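Halogenase PltM (Pseudomonas fluorescens, PDB 6BZN) halogenates phenolic compounds as a flavin-dependent enzyme, with chlorinating, brominating and iodinating activity. Local coordinates at residues 73-78 with 433-438; 122-127 with 515-520; 220-225 with 312-317; 258-263 with 274-279; 361-366 with 449-454. One frame throughout, in Å; residues are numbered along the deposited sequence.

Interaction 1: residues 73-78 with 433-438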
# COMPACT_ATOMS: atom_id res chain seq x y z
N LEU A 73 -8.37 2.95 -8.04
CA LEU A 73 -9.30 2.66 -6.96
C LEU A 73 -9.89 3.92 -6.37
O LEU A 73 -11.08 3.96 -6.07
CB LEU A 73 -8.64 1.79 -5.88
CG LEU A 73 -8.33 0.39 -6.40
CD1 LEU A 73 -7.32 -0.30 -5.50
CD2 LEU A 73 -9.60 -0.44 -6.59
N LEU A 74 -9.08 4.96 -6.20
CA LEU A 74 -9.64 6.23 -5.70
C LEU A 74 -10.64 6.80 -6.70
O LEU A 74 -11.70 7.29 -6.31
CB LEU A 74 -8.55 7.26 -5.40
CG LEU A 74 -7.75 7.00 -4.12
CD1 LEU A 74 -6.49 7.87 -4.13
CD2 LEU A 74 -8.57 7.25 -2.87
N ARG A 75 -10.30 6.74 -7.98
CA ARG A 75 -11.21 7.22 -9.03
C ARG A 75 -12.50 6.38 -9.07
O ARG A 75 -13.58 6.93 -9.27
CB ARG A 75 -10.52 7.24 -10.40
CG ARG A 75 -9.49 8.36 -10.56
CD ARG A 75 -8.61 8.19 -11.81
NE ARG A 75 -9.32 8.52 -13.05
CZ ARG A 75 -8.95 8.15 -14.29
NH1 ARG A 75 -7.86 7.42 -14.52
NH2 ARG A 75 -9.71 8.52 -15.32
N LEU A 76 -12.37 5.06 -8.87
CA LEU A 76 -13.55 4.19 -8.80
C LEU A 76 -14.45 4.55 -7.60
O LEU A 76 -15.67 4.65 -7.74
CB LEU A 76 -13.15 2.72 -8.74
CG LEU A 76 -12.69 2.12 -10.08
CD1 LEU A 76 -11.95 0.81 -9.86
CD2 LEU A 76 -13.89 1.91 -11.01
N LEU A 77 -13.84 4.76 -6.44
CA LEU A 77 -14.58 5.20 -5.26
C LEU A 77 -15.33 6.51 -5.52
O LEU A 77 -16.52 6.64 -5.20
CB LEU A 77 -13.65 5.37 -4.06
CG LEU A 77 -13.29 4.07 -3.36
CD1 LEU A 77 -12.02 4.24 -2.52
CD2 LEU A 77 -14.46 3.59 -2.50
N SER A 78 -14.61 7.46 -6.10
CA SER A 78 -15.16 8.76 -6.46
C SER A 78 -16.36 8.65 -7.40
O SER A 78 -17.39 9.28 -7.18
CB SER A 78 -14.06 9.61 -7.11
OG SER A 78 -14.55 10.90 -7.45
N LYS A 433 -10.32 -0.56 -17.06
CA LYS A 433 -11.49 -1.01 -17.83
C LYS A 433 -12.80 -0.92 -17.03
O LYS A 433 -13.81 -0.42 -17.55
CB LYS A 433 -11.24 -2.44 -18.34
CG LYS A 433 -12.40 -3.14 -19.05
CD LYS A 433 -11.94 -4.47 -19.67
CE LYS A 433 -12.98 -5.11 -20.57
NZ LYS A 433 -14.33 -5.24 -19.95
N LEU A 434 -12.77 -1.39 -15.77
CA LEU A 434 -13.92 -1.26 -14.86
C LEU A 434 -14.37 0.20 -14.72
O LEU A 434 -15.57 0.49 -14.73
CB LEU A 434 -13.60 -1.83 -13.47
CG LEU A 434 -13.44 -3.33 -13.28
CD1 LEU A 434 -12.99 -3.66 -11.86
CD2 LEU A 434 -14.75 -4.04 -13.59
N LEU A 435 -13.40 1.10 -14.57
CA LEU A 435 -13.67 2.52 -14.44
C LEU A 435 -14.29 3.08 -15.72
O LEU A 435 -15.29 3.79 -15.66
CB LEU A 435 -12.39 3.30 -14.11
CG LEU A 435 -12.50 4.81 -13.94
CD1 LEU A 435 -13.39 5.20 -12.77
CD2 LEU A 435 -11.11 5.38 -13.76
N HIS A 436 -13.69 2.76 -16.87
CA HIS A 436 -14.25 3.16 -18.15
C HIS A 436 -15.71 2.74 -18.31
O HIS A 436 -16.55 3.56 -18.67
CB HIS A 436 -13.44 2.63 -19.33
CG HIS A 436 -13.85 3.23 -20.64
ND1 HIS A 436 -14.73 2.61 -21.49
CD2 HIS A 436 -13.55 4.42 -21.20
CE1 HIS A 436 -14.93 3.38 -22.55
NE2 HIS A 436 -14.22 4.48 -22.40
N ASP A 437 -16.02 1.48 -18.00
CA ASP A 437 -17.40 0.96 -18.09
C ASP A 437 -18.34 1.69 -17.13
O ASP A 437 -19.46 2.06 -17.52
CB ASP A 437 -17.45 -0.56 -17.83
CG ASP A 437 -16.75 -1.37 -18.92
OD1 ASP A 437 -16.49 -0.83 -20.02
OD2 ASP A 437 -16.43 -2.55 -18.68
N LEU A 438 -17.88 1.92 -15.90
CA LEU A 438 -18.68 2.66 -14.92
C LEU A 438 -18.91 4.12 -15.32
O LEU A 438 -20.00 4.64 -15.12
CB LEU A 438 -18.03 2.61 -13.52
CG LEU A 438 -18.78 3.34 -12.40
CD1 LEU A 438 -20.12 2.69 -12.15
CD2 LEU A 438 -17.95 3.36 -11.12
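L76 and L435, whose CA atoms approach to 5.9 Å, mark the closest backbone register between 73-78 and 433-438, two helical segments that run nearly parallel with a crossing angle of 21° and axes 9.9 Å apart. At that spacing the backbones stay apart and side chains bridge the gap, some reaching the opposite main chain, and L76 and L435 carry most of it. L76 presents one branch to the neighbouring helix: its CD2 reaches past the L435 side chain to the backbone, lying 3.5 Å from L435 CA, a carbon pair tighter than ordinary van der Waals contact. L76 CD2 is also 3.7 Å from L435 CB and lies more loosely 4.3 Å from L438 CD2 and 4.5 Å from L434 CB, seated among three leucines on the side of 433-438 facing L76. This is apolar helix-helix packing between helix 68-81 and the long helix 410-441, and L434 and L438 also touch F447 of the following helix 444-452, as L76 does. With CG anti to its backbone N (chi1 180°), the L435 side chain extends toward 73-78 and divides its methyls between two partners. CD1 stays near L76, while L435 CD2 sits over the centre of one face of the R75 guanidinium, 3.6 Å from R75 CZ. The arginine chain bends at chi3 (75°), which brings its flat end beside L435; the two side chains cross at about a right angle. R75 NH2 also has a long, weak ion pair with E439, one turn after L435 in helix 410-441.

Interaction 2: residues 122-127 with 515-520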
# COMPACT_ATOMS: atom_id res chain seq x y z
N SER A 122 27.14 0.16 -8.44
CA SER A 122 27.14 0.52 -9.85
C SER A 122 25.81 1.18 -10.27
O SER A 122 24.74 0.62 -10.04
CB SER A 122 27.41 -0.70 -10.71
OG SER A 122 27.12 -0.43 -12.07
N PRO A 123 25.88 2.34 -10.94
CA PRO A 123 24.66 2.90 -11.54
C PRO A 123 24.05 2.09 -12.69
O PRO A 123 23.01 2.48 -13.20
CB PRO A 123 25.08 4.29 -12.03
CG PRO A 123 26.52 4.44 -11.75
CD PRO A 123 27.07 3.19 -11.14
N ASP A 124 24.67 0.99 -13.10
CA ASP A 124 24.03 0.03 -14.02
C ASP A 124 23.23 -1.07 -13.32
O ASP A 124 22.57 -1.84 -13.98
CB ASP A 124 25.07 -0.58 -14.94
CG ASP A 124 25.80 0.48 -15.75
OD1 ASP A 124 25.11 1.36 -16.33
OD2 ASP A 124 27.05 0.47 -15.75
N HIS A 125 23.29 -1.12 -11.99
CA HIS A 125 22.46 -2.06 -11.21
C HIS A 125 21.17 -1.39 -10.78
O HIS A 125 20.86 -1.34 -9.58
CB HIS A 125 23.25 -2.59 -10.01
CG HIS A 125 24.43 -3.43 -10.38
ND1 HIS A 125 25.46 -3.70 -9.51
CD2 HIS A 125 24.73 -4.06 -11.54
CE1 HIS A 125 26.35 -4.46 -10.11
NE2 HIS A 125 25.93 -4.70 -11.34
N LEU A 126 20.43 -0.90 -11.79
CA LEU A 126 19.17 -0.17 -11.65
C LEU A 126 18.09 -0.75 -12.56
O LEU A 126 18.37 -1.15 -13.69
CB LEU A 126 19.34 1.30 -12.07
CG LEU A 126 19.75 2.35 -11.06
CD1 LEU A 126 20.98 1.93 -10.29
CD2 LEU A 126 19.97 3.68 -11.79
N VAL A 127 16.85 -0.79 -12.08
CA VAL A 127 15.68 -0.96 -12.94
C VAL A 127 14.66 0.10 -12.54
O VAL A 127 14.55 0.46 -11.37
CB VAL A 127 15.05 -2.38 -12.89
CG1 VAL A 127 15.99 -3.42 -13.46
CG2 VAL A 127 14.62 -2.78 -11.48
N SER A 515 18.00 -7.45 -20.86
CA SER A 515 18.97 -6.37 -21.07
C SER A 515 18.34 -4.98 -21.05
O SER A 515 19.03 -3.99 -20.83
CB SER A 515 19.74 -6.60 -22.37
OG SER A 515 18.87 -6.50 -23.47
N ASN A 516 17.04 -4.90 -21.31
CA ASN A 516 16.29 -3.66 -21.15
C ASN A 516 15.82 -3.50 -19.70
O ASN A 516 14.81 -4.08 -19.29
CB ASN A 516 15.09 -3.62 -22.09
CG ASN A 516 14.26 -2.35 -21.93
OD1 ASN A 516 14.74 -1.34 -21.40
ND2 ASN A 516 13.01 -2.41 -22.36
N ARG A 517 16.52 -2.66 -18.94
CA ARG A 517 16.24 -2.44 -17.52
C ARG A 517 15.19 -1.36 -17.21
O ARG A 517 14.87 -1.12 -16.05
CB ARG A 517 17.54 -2.11 -16.82
CG ARG A 517 18.45 -3.32 -16.81
CD ARG A 517 19.78 -3.11 -16.14
NE ARG A 517 20.73 -2.26 -16.87
CZ ARG A 517 20.97 -0.97 -16.62
NH1 ARG A 517 20.29 -0.29 -15.70
NH2 ARG A 517 21.89 -0.32 -17.33
N PHE A 518 14.67 -0.72 -18.25
CA PHE A 518 13.68 0.34 -18.14
C PHE A 518 12.55 0.01 -19.08
O PHE A 518 12.46 0.54 -20.19
CB PHE A 518 14.32 1.69 -18.50
CG PHE A 518 15.54 1.99 -17.70
CD1 PHE A 518 15.42 2.33 -16.36
CD2 PHE A 518 16.80 1.92 -18.26
CE1 PHE A 518 16.54 2.59 -15.59
CE2 PHE A 518 17.93 2.19 -17.50
CZ PHE A 518 17.80 2.53 -16.16
N ILE A 519 11.68 -0.88 -18.62
CA ILE A 519 10.58 -1.39 -19.43
C ILE A 519 9.52 -0.31 -19.65
O ILE A 519 8.95 0.19 -18.68
CB ILE A 519 9.94 -2.62 -18.76
CG1 ILE A 519 10.96 -3.77 -18.74
CG2 ILE A 519 8.67 -3.05 -19.48
CD1 ILE A 519 10.63 -4.85 -17.73
N LEU A 520 9.26 0.03 -20.91
CA LEU A 520 8.33 1.13 -21.25
C LEU A 520 6.93 0.61 -21.51
O LEU A 520 6.74 -0.53 -21.93
CB LEU A 520 8.83 1.90 -22.48
CG LEU A 520 10.27 2.41 -22.45
CD1 LEU A 520 10.59 3.13 -23.76
CD2 LEU A 520 10.51 3.35 -21.27
O HOH W 1 21.37 2.22 -15.30
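R517 meets D124 and L126 with two different aspects of its guanidinium, one face and one edge. Over the centre of the face stands the backbone oxygen of D124, 3.1 Å above the plane of the R517 guanidinium; the N-H groups do not point at it, so the contact is over the face and not a hydrogen bond. At the edge lies L126 O, only 5° out of plane, and R517 NH1 donates to it over 2.9 Å at 160°. A bend at chi3 of the R517 chain turns the guanidinium to both oxygens. Water 1 is also in that plane, accepting from R517 NH1 at 2.8 Å and donating to P123 O at 2.7 Å. These carbonyls belong to a type I beta turn, S122 to H125, with an ST turn at S122, and to the start of the outermost strand 126-131 of the mixed sheet; the C-terminal tail thus docks where the turn enters the strand. The D124 carboxylate is tilted 65° to the guanidinium and its OD1 is a long 3.8 Å from R517 NH2, its stronger partner being R237. Further back along the arginine, R517 CB rests 3.9 Å from V127 CG1, and V127 CA makes a CA-H...O contact with R517 O at 3.2 Å.

Interaction 3: residues 220-225 with 312-317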
# COMPACT_ATOMS: atom_id res chain seq x y z
N THR A 220 11.22 7.86 9.12
CA THR A 220 11.19 9.25 9.53
C THR A 220 11.04 10.15 8.29
O THR A 220 10.99 9.66 7.15
CB THR A 220 12.47 9.63 10.33
OG1 THR A 220 12.28 10.89 10.98
CG2 THR A 220 13.71 9.72 9.44
N HIS A 221 10.99 11.45 8.54
CA HIS A 221 11.06 12.44 7.49
C HIS A 221 12.29 13.32 7.70
O HIS A 221 12.61 13.68 8.84
CB HIS A 221 9.82 13.33 7.48
CG HIS A 221 8.59 12.67 6.94
ND1 HIS A 221 7.36 13.31 6.93
CD2 HIS A 221 8.38 11.46 6.38
CE1 HIS A 221 6.46 12.52 6.37
NE2 HIS A 221 7.06 11.39 6.02
N MET A 222 12.95 13.68 6.60
CA MET A 222 14.20 14.44 6.65
C MET A 222 14.20 15.64 5.74
O MET A 222 13.52 15.68 4.70
CB MET A 222 15.38 13.56 6.28
CG MET A 222 15.57 12.34 7.16
SD MET A 222 17.19 11.62 6.83
CE MET A 222 17.08 10.14 7.81
N LEU A 223 15.02 16.62 6.12
CA LEU A 223 15.34 17.77 5.28
C LEU A 223 16.68 17.59 4.61
O LEU A 223 17.55 16.89 5.12
CB LEU A 223 15.47 19.04 6.13
CG LEU A 223 14.19 19.53 6.78
CD1 LEU A 223 14.52 20.39 8.00
CD2 LEU A 223 13.41 20.30 5.73
N ASN A 224 16.85 18.29 3.49
CA ASN A 224 18.11 18.34 2.75
C ASN A 224 18.64 16.97 2.32
O ASN A 224 19.85 16.74 2.34
CB ASN A 224 19.17 19.12 3.55
CG ASN A 224 18.89 20.61 3.57
OD1 ASN A 224 18.22 21.13 2.70
ND2 ASN A 224 19.41 21.31 4.58
N VAL A 225 17.73 16.07 1.93
CA VAL A 225 18.13 14.82 1.34
C VAL A 225 18.45 15.07 -0.13
O VAL A 225 17.58 15.51 -0.90
CB VAL A 225 17.04 13.74 1.46
CG1 VAL A 225 17.52 12.44 0.82
CG2 VAL A 225 16.69 13.50 2.92
N ALA A 312 21.95 16.01 5.23
CA ALA A 312 20.56 15.79 5.65
C ALA A 312 20.41 15.98 7.16
O ALA A 312 21.33 15.72 7.92
CB ALA A 312 20.09 14.40 5.26
N VAL A 313 19.24 16.44 7.59
CA VAL A 313 18.89 16.43 9.01
C VAL A 313 17.51 15.84 9.21
O VAL A 313 16.59 16.08 8.42
CB VAL A 313 18.94 17.83 9.68
CG1 VAL A 313 20.38 18.30 9.83
CG2 VAL A 313 18.14 18.85 8.91
N ASN A 314 17.39 15.11 10.30
CA ASN A 314 16.14 14.47 10.66
C ASN A 314 15.17 15.54 11.13
O ASN A 314 15.55 16.41 11.89
CB ASN A 314 16.41 13.45 11.77
CG ASN A 314 15.42 12.33 11.76
OD1 ASN A 314 14.42 12.38 11.05
ND2 ASN A 314 15.68 11.32 12.57
N ALA A 315 13.93 15.49 10.63
CA ALA A 315 12.88 16.47 11.00
C ALA A 315 11.86 15.93 11.97
O ALA A 315 10.93 16.65 12.34
CB ALA A 315 12.17 16.95 9.74
N ARG A 316 11.98 14.66 12.33
CA ARG A 316 11.13 13.99 13.32
C ARG A 316 11.99 13.01 14.10
O ARG A 316 13.12 12.72 13.70
CB ARG A 316 10.08 13.09 12.65
CG ARG A 316 9.35 13.58 11.42
CD ARG A 316 8.33 12.53 11.01
NE ARG A 316 7.48 12.21 12.14
CZ ARG A 316 6.50 12.99 12.61
NH1 ARG A 316 6.18 14.14 12.01
NH2 ARG A 316 5.84 12.61 13.69
N GLU A 317 11.42 12.43 15.16
CA GLU A 317 12.03 11.26 15.79
C GLU A 317 11.83 10.05 14.89
O GLU A 317 10.77 9.89 14.28
CB GLU A 317 11.41 10.98 17.17
CG GLU A 317 11.57 12.11 18.17
CD GLU A 317 13.00 12.63 18.29
OE1 GLU A 317 13.89 11.83 18.66
OE2 GLU A 317 13.23 13.84 18.01
O HOH W 2 6.67 14.90 9.07
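R316 lies beside H221 with both side chains pointing the same way, and its carbons can be followed out along the histidine. R316 CB starts 3.5 Å from T220 OG1. R316 CG and then CD pass across the backbone N of H221, with R316 CG 3.9 Å from H221 N; that nitrogen is buried here and has no partner in the model, so hydrocarbon takes the place of an acceptor. R316 CD continues to 3.9 Å from H221 CB. There the chain bends (chi3 54°), swinging the guanidinium to stand 79° from the imidazole plane, and its NH1 donates a hydrogen bond to water 2, which also bonds H221 ND1 at 2.8 Å. R316 also makes a cation-pi contact with F60, while H221 NE2 is bonded to E64. The backbone frame is an antiparallel pairing in which strand 313-321 closes one margin of the mixed sheet. L223 N donates to V313 O at 2.8 Å and V313 N returns a bond to L223 O at 3.0 Å; A315 N reaches H221 O at 2.9 Å. A315 then leaves the extended conformation, psi -3°, which probably explains why the pairing is not completed at H221 N. L223 CB touches V313 CG2 on one face, and M222 meets A312 on the other. The H221 side chain is about 5 Å from that of V62, which binds FAD in another structure of this protein.

Interaction 4: residues 258-263 with 274-279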
# COMPACT_ATOMS: atom_id res chain seq x y z
N LEU A 258 15.94 0.28 1.68
CA LEU A 258 15.69 1.64 2.14
C LEU A 258 14.95 2.42 1.05
O LEU A 258 15.30 2.34 -0.15
CB LEU A 258 17.00 2.32 2.55
CG LEU A 258 16.99 3.81 2.92
CD1 LEU A 258 18.10 4.17 3.91
CD2 LEU A 258 17.13 4.71 1.68
N TRP A 259 13.95 3.19 1.45
CA TRP A 259 13.21 4.05 0.53
C TRP A 259 13.65 5.50 0.63
O TRP A 259 13.96 5.98 1.71
CB TRP A 259 11.70 3.91 0.74
CG TRP A 259 11.00 4.67 1.89
CD1 TRP A 259 10.87 6.03 2.05
CD2 TRP A 259 10.25 4.08 2.96
NE1 TRP A 259 10.09 6.31 3.15
CE2 TRP A 259 9.70 5.14 3.73
CE3 TRP A 259 9.98 2.76 3.34
CZ2 TRP A 259 8.91 4.91 4.87
CZ3 TRP A 259 9.19 2.54 4.48
CH2 TRP A 259 8.68 3.61 5.23
N VAL A 260 13.63 6.17 -0.53
CA VAL A 260 13.78 7.61 -0.64
C VAL A 260 12.55 8.09 -1.42
O VAL A 260 12.39 7.81 -2.62
CB VAL A 260 15.09 7.99 -1.36
CG1 VAL A 260 15.27 9.50 -1.40
CG2 VAL A 260 16.29 7.34 -0.66
N ILE A 261 11.67 8.81 -0.71
CA ILE A 261 10.37 9.22 -1.21
C ILE A 261 10.27 10.72 -0.99
O ILE A 261 9.80 11.16 0.07
CB ILE A 261 9.25 8.43 -0.50
CG1 ILE A 261 9.30 6.97 -0.94
CG2 ILE A 261 7.87 8.98 -0.80
CD1 ILE A 261 8.31 6.08 -0.25
N PRO A 262 10.72 11.52 -1.97
CA PRO A 262 10.69 12.98 -1.78
C PRO A 262 9.30 13.58 -1.85
O PRO A 262 8.48 13.15 -2.67
CB PRO A 262 11.52 13.51 -2.95
CG PRO A 262 12.36 12.36 -3.36
CD PRO A 262 11.48 11.17 -3.18
N PHE A 263 9.04 14.57 -0.99
CA PHE A 263 7.90 15.47 -1.18
C PHE A 263 8.32 16.78 -1.84
O PHE A 263 7.46 17.60 -2.14
CB PHE A 263 7.17 15.76 0.13
CG PHE A 263 6.76 14.51 0.89
CD1 PHE A 263 5.76 13.68 0.40
CD2 PHE A 263 7.39 14.17 2.08
CE1 PHE A 263 5.39 12.55 1.09
CE2 PHE A 263 7.03 13.03 2.77
CZ PHE A 263 6.02 12.23 2.28
N CYS A 274 11.61 14.81 2.79
CA CYS A 274 11.74 13.55 2.12
C CYS A 274 11.52 12.43 3.13
O CYS A 274 12.10 12.41 4.22
CB CYS A 274 13.12 13.48 1.48
SG CYS A 274 13.47 11.96 0.56
N SER A 275 10.67 11.48 2.75
CA SER A 275 10.42 10.33 3.61
C SER A 275 11.51 9.29 3.43
O SER A 275 11.91 9.00 2.29
CB SER A 275 9.04 9.74 3.31
OG SER A 275 8.79 8.63 4.14
N ILE A 276 11.99 8.75 4.54
CA ILE A 276 13.06 7.77 4.56
C ILE A 276 12.63 6.62 5.47
O ILE A 276 12.24 6.85 6.63
CB ILE A 276 14.39 8.37 5.10
CG1 ILE A 276 14.83 9.60 4.28
CG2 ILE A 276 15.48 7.31 5.14
CD1 ILE A 276 15.17 9.37 2.81
N GLY A 277 12.68 5.39 4.96
CA GLY A 277 12.38 4.21 5.77
C GLY A 277 13.35 3.11 5.42
O GLY A 277 13.61 2.90 4.24
N PHE A 278 13.91 2.43 6.41
CA PHE A 278 14.73 1.25 6.12
C PHE A 278 14.23 0.03 6.86
O PHE A 278 13.79 0.12 8.02
CB PHE A 278 16.25 1.49 6.28
CG PHE A 278 16.71 1.84 7.66
CD1 PHE A 278 16.64 3.16 8.13
CD2 PHE A 278 17.31 0.89 8.46
CE1 PHE A 278 17.10 3.49 9.39
CE2 PHE A 278 17.78 1.22 9.73
CZ PHE A 278 17.69 2.53 10.19
N GLN A 279 14.25 -1.10 6.14
CA GLN A 279 13.63 -2.33 6.58
C GLN A 279 14.65 -3.44 6.54
O GLN A 279 15.43 -3.52 5.59
CB GLN A 279 12.49 -2.74 5.64
CG GLN A 279 11.22 -1.89 5.71
CD GLN A 279 11.44 -0.42 5.38
OE1 GLN A 279 11.20 0.45 6.21
NE2 GLN A 279 11.90 -0.14 4.16
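The indole of W259 lies flat on the backbone of the opposite strand at I276 and G277. G277 CA is 3.4 Å from the centroid of the W259 six-membered ring and 8° off its normal, a CH-pi contact over the face permitted by the lack of a side chain, and G277 N is on the same face toward the rim, 3.1 Å above the indole plane. At the ring edge, in plane, S275 OG accepts a hydrogen bond from W259 NE1 at 2.8 Å and 158°, which fixes the rotation of the indole. S275 OG has a second hydrogen bond with E64, linking the indole to a carboxylate. The Q279 amide, turned nearly parallel to the indole plane, comes obliquely against its benzene part. W259 reaches across because its CG stands between backbone N and carbonyl carbon (chi1 80°), folding the ring back over the neighbouring strand.

These strands, 256-262 and 273-281, form a beta hairpin inside the mixed sheet. Beside the indole, W259 N donates to G277 O at 2.8 Å; farther along, I261 N donates to S275 O at 3.0 Å and S275 N to I261 O at 2.8 Å. The F263 ring extends the W259 face of the sheet, meeting S275 CB obliquely. On the reverse face the contacts are apolar: V260 CG1 on C274 SG at 3.6 Å, and L258 CB on F278 CB. The W259 side chain is about 4 Å from that of V62 and I261 is similarly close to A65, both of which bind FAD in another structure of this protein.

Interaction 5: residues 361-366 with 449-454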
# COMPACT_ATOMS: atom_id res chain seq x y z
N ILE A 361 -12.64 -1.07 0.72
CA ILE A 361 -13.72 -0.08 0.96
C ILE A 361 -14.75 -0.17 -0.17
O ILE A 361 -15.96 -0.17 0.06
CB ILE A 361 -13.17 1.35 1.10
CG1 ILE A 361 -12.27 1.44 2.34
CG2 ILE A 361 -14.30 2.38 1.19
CD1 ILE A 361 -11.40 2.68 2.36
N LEU A 362 -14.23 -0.25 -1.39
CA LEU A 362 -15.05 -0.32 -2.58
C LEU A 362 -15.95 -1.55 -2.61
O LEU A 362 -17.11 -1.48 -3.04
CB LEU A 362 -14.12 -0.28 -3.78
CG LEU A 362 -14.61 -0.02 -5.19
CD1 LEU A 362 -15.51 1.20 -5.30
CD2 LEU A 362 -13.36 0.13 -6.05
N ARG A 363 -15.44 -2.68 -2.12
CA ARG A 363 -16.22 -3.90 -2.01
C ARG A 363 -17.20 -3.88 -0.83
O ARG A 363 -18.32 -4.36 -0.97
CB ARG A 363 -15.30 -5.10 -1.87
CG ARG A 363 -14.52 -5.43 -3.12
CD ARG A 363 -13.45 -6.46 -2.84
NE ARG A 363 -12.75 -6.92 -4.05
CZ ARG A 363 -13.16 -7.92 -4.85
NH1 ARG A 363 -14.29 -8.58 -4.62
NH2 ARG A 363 -12.41 -8.26 -5.89
N LEU A 364 -16.76 -3.35 0.31
CA LEU A 364 -17.56 -3.37 1.54
C LEU A 364 -18.76 -2.41 1.52
O LEU A 364 -19.85 -2.76 1.98
CB LEU A 364 -16.67 -3.05 2.75
CG LEU A 364 -17.36 -2.96 4.11
CD1 LEU A 364 -17.93 -4.30 4.55
CD2 LEU A 364 -16.38 -2.39 5.15
N ALA A 365 -18.55 -1.19 1.02
CA ALA A 365 -19.53 -0.11 1.22
C ALA A 365 -20.91 -0.44 0.62
O ALA A 365 -21.91 -0.24 1.29
CB ALA A 365 -19.01 1.23 0.72
N PRO A 366 -20.96 -0.99 -0.61
CA PRO A 366 -22.27 -1.38 -1.17
C PRO A 366 -22.98 -2.43 -0.35
O PRO A 366 -24.21 -2.41 -0.26
CB PRO A 366 -21.91 -1.93 -2.56
CG PRO A 366 -20.64 -1.25 -2.90
CD PRO A 366 -19.89 -1.20 -1.60
N ALA A 449 -20.74 -6.05 -9.30
CA ALA A 449 -20.78 -7.46 -9.65
C ALA A 449 -19.55 -7.86 -10.47
O ALA A 449 -18.99 -8.93 -10.26
CB ALA A 449 -22.07 -7.80 -10.39
N ALA A 450 -19.09 -6.98 -11.36
CA ALA A 450 -17.90 -7.25 -12.16
C ALA A 450 -16.63 -7.37 -11.29
O ALA A 450 -15.81 -8.27 -11.48
CB ALA A 450 -17.71 -6.19 -13.22
N LEU A 451 -16.49 -6.48 -10.31
CA LEU A 451 -15.36 -6.56 -9.37
C LEU A 451 -15.45 -7.84 -8.54
O LEU A 451 -14.43 -8.51 -8.29
CB LEU A 451 -15.31 -5.32 -8.46
CG LEU A 451 -14.17 -5.23 -7.45
CD1 LEU A 451 -12.81 -5.30 -8.12
CD2 LEU A 451 -14.30 -3.92 -6.69
N GLU A 452 -16.65 -8.21 -8.11
CA GLU A 452 -16.80 -9.41 -7.30
C GLU A 452 -16.58 -10.70 -8.11
O GLU A 452 -16.13 -11.69 -7.57
CB GLU A 452 -18.15 -9.45 -6.62
CG GLU A 452 -18.27 -10.56 -5.59
CD GLU A 452 -19.35 -10.29 -4.58
OE1 GLU A 452 -19.13 -9.43 -3.69
OE2 GLU A 452 -20.39 -10.96 -4.64
N ALA A 453 -16.87 -10.66 -9.40
CA ALA A 453 -16.76 -11.85 -10.25
C ALA A 453 -15.33 -12.15 -10.73
O ALA A 453 -15.12 -13.15 -11.43
CB ALA A 453 -17.70 -11.72 -11.44
N VAL A 454 -14.33 -11.35 -10.36
CA VAL A 454 -12.97 -11.63 -10.82
C VAL A 454 -12.53 -13.00 -10.32
O VAL A 454 -12.91 -13.42 -9.22
CB VAL A 454 -11.95 -10.55 -10.38
CG1 VAL A 454 -12.33 -9.18 -10.92
CG2 VAL A 454 -11.77 -10.56 -8.86
O HOH W 3 -16.94 -7.61 -3.67
O HOH W 4 -14.42 -11.22 -5.46
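L451 packs against R363 and L362, and this is the dense half of the contact. L451 CG stands 3.7 Å above one face of the R363 guanidinium, offset toward its rim, while L451 CD2 lies 3.9 Å from R363 CG and 4.2 Å from L362 CG. The leucine reaches this far because its CG is anti to the backbone N (chi1 -178°), sending one methyl along the arginine chain and the other, CD1, near NH2. V454 CG2 finishes the apolar side from another direction, in the guanidinium plane at its edge, 3.8 Å from R363 NH2. Two helices meet here, 352-374 and 444-452, the arginine of the first lying across the last turn of the second, where its positive charge would probably be favoured by the carbonyl end of that helix. R363 is extended from CG to NE, and NE forms a salt bridge with E359 one turn earlier in its own helix, which holds the group in its orientation.

The looser half lies on the NH1 side and is bridged by two waters. R363 NH1 donates to water 3 at 3.0 Å and to water 4 at 2.8 Å; water 3 donates a hydrogen bond to E452 OE1 and water 4 to the backbone E452 O. The opposite charges of R363 and E452 are therefore bridged by solvent, with R363 NH1 and E452 OE1 5.0 Å apart, and the carboxylate has its salt bridge with K367.

Interactions 1 and 5 belong to one helical body: L362 of interaction 5 packs on L73, L76 and L77 of interaction 1, and A450 meets L434 where helices 410-441 and 444-452 follow each other. Both are buried and place a leucine on an arginine face, but of these two, bridging waters are found in interaction 5. Interactions 3 and 4 adjoin in the mixed sheet, M222 and T220 pairing with C274 and I276; interaction 4 is wholly buried, whereas interaction 3, at the margin, is partly exposed and uses a water bridge. Interaction 2 reaches the outermost strand at the other margin of this sheet, about 11 Å from interaction 4 at nearest atoms, and relies on one arginine against backbone carbonyls.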